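PDB 6LRF: Alr4995 protein from Nostoc sp., which probably acts as a bifunctional enzyme of arginine catabolism, pairing arginine dihydrolase activity with ornithine cyclodeaminase activity. Local coordinates for residues I408-T411 with G416-A419. Sequence-based numbering, arbitrary orientation.
Sequences IAIT and GLLA
Thr411 and Leu418 pair across an antiparallel beta hairpin formed by strands 407-413 and 416-422. The backbone N of Thr411 donates to Leu418 O at 2.8 Å. The N of Leu418 returns a bond to Thr411 O at 2.7 Å. Their side chains leave the same face of the sheet and run side by side, with Thr411 CG2 3.9 Å from Leu418 CB. That methyl is turned toward Leu418 because OG1 lies anti to the backbone N (chi1 178°), leaving CG2 between N and the carbonyl carbon.

One residue along, Ile410 and Ala419 form the non-hydrogen-bonded pair on the other face. Ile410 puts its two branches to different uses: CD1 packs on Ala419 CB at 3.5 Å, while CG2 reaches Leu417 CD2 at 4.2 Å. Cutting Ile410 back to alanine removes both branches and is likely to leave Ala419 CB and Leu417 CD2 without these apolar neighbours. Val390 and Ile392 of strand 388-392 pack against Ile410 too, as does Ile434 of strand 432-435. The hairpin's strands, which fall in the ArgZ-like C-terminal first region, are part of a mixed sheet, with 432-435 beside 407-413 and 395-400 beside 416-422. Ile410 CA lies 3.3 Å from Leu418 O, a weaker CA-H...O contact that supplements the Thr411 N-H bond to the same oxygen.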
loop_
_atom_site.group_PDB
_atom_site.type_symbol
_atom_site.label_atom_id
_atom_site.label_comp_id
_atom_site.label_asym_id
_atom_site.label_seq_id
_atom_site.Cartn_x
_atom_site.Cartn_y
_atom_site.Cartn_z
ATOM N N ILE B 408 -22.615 3.437 33.356
ATOM C CA ILE B 408 -22.144 3.328 34.731
ATOM C C ILE B 408 -23.337 3.123 35.654
ATOM O O ILE B 408 -24.202 3.989 35.764
ATOM C CB ILE B 408 -21.344 4.564 35.140
ATOM C CG1 ILE B 408 -20.147 4.732 34.194
ATOM C CG2 ILE B 408 -20.861 4.455 36.582
ATOM C CD1 ILE B 408 -19.265 5.911 34.548
ATOM N N ALA B 409 -23.387 1.957 36.294
ATOM C CA ALA B 409 -24.484 1.611 37.188
ATOM C C ALA B 409 -24.058 1.865 38.633
ATOM O O ALA B 409 -22.921 1.613 39.015
ATOM C CB ALA B 409 -24.903 0.151 36.991
ATOM N N ILE B 410 -24.981 2.388 39.427
ATOM C CA ILE B 410 -24.711 2.764 40.803
ATOM C C ILE B 410 -25.635 1.948 41.667
ATOM O O ILE B 410 -26.843 1.901 41.414
ATOM C CB ILE B 410 -24.976 4.273 41.086
ATOM C CG1 ILE B 410 -24.244 5.156 40.081
ATOM C CG2 ILE B 410 -24.571 4.637 42.526
ATOM C CD1 ILE B 410 -22.730 4.988 40.135
ATOM N N THR B 411 -25.084 1.313 42.688
ATOM C CA THR B 411 -25.925 0.596 43.623
ATOM C C THR B 411 -25.413 0.740 45.071
ATOM O O THR B 411 -24.219 0.967 45.319
ATOM C CB THR B 411 -26.050 -0.894 43.200
ATOM O OG1 THR B 411 -26.850 -1.600 44.159
ATOM C CG2 THR B 411 -24.700 -1.543 43.097
ATOM N N GLY B 416 -21.196 -0.662 51.042
ATOM C CA GLY B 416 -21.146 0.728 50.618
ATOM C C GLY B 416 -21.637 0.953 49.202
ATOM O O GLY B 416 -22.153 0.045 48.552
ATOM N N LEU B 417 -21.476 2.184 48.728
ATOM C CA LEU B 417 -21.826 2.553 47.361
ATOM C C LEU B 417 -20.939 1.860 46.346
ATOM O O LEU B 417 -19.727 1.871 46.474
ATOM C CB LEU B 417 -21.703 4.063 47.177
ATOM C CG LEU B 417 -22.879 4.910 47.623
ATOM C CD1 LEU B 417 -22.453 6.365 47.619
ATOM C CD2 LEU B 417 -24.053 4.678 46.686
ATOM N N LEU B 418 -21.545 1.267 45.332
ATOM C CA LEU B 418 -20.777 0.639 44.276
ATOM C C LEU B 418 -21.080 1.267 42.914
ATOM O O LEU B 418 -22.246 1.365 42.512
ATOM C CB LEU B 418 -21.069 -0.859 44.241
ATOM C CG LEU B 418 -20.402 -1.616 43.102
ATOM C CD1 LEU B 418 -18.868 -1.544 43.220
ATOM C CD2 LEU B 418 -20.905 -3.045 43.121
ATOM N N ALA B 419 -20.027 1.705 42.221
ATOM C CA ALA B 419 -20.161 2.233 40.861
ATOM C C ALA B 419 -19.478 1.268 39.902
ATOM O O ALA B 419 -18.297 0.969 40.048
ATOM C CB ALA B 419 -19.563 3.628 40.746
#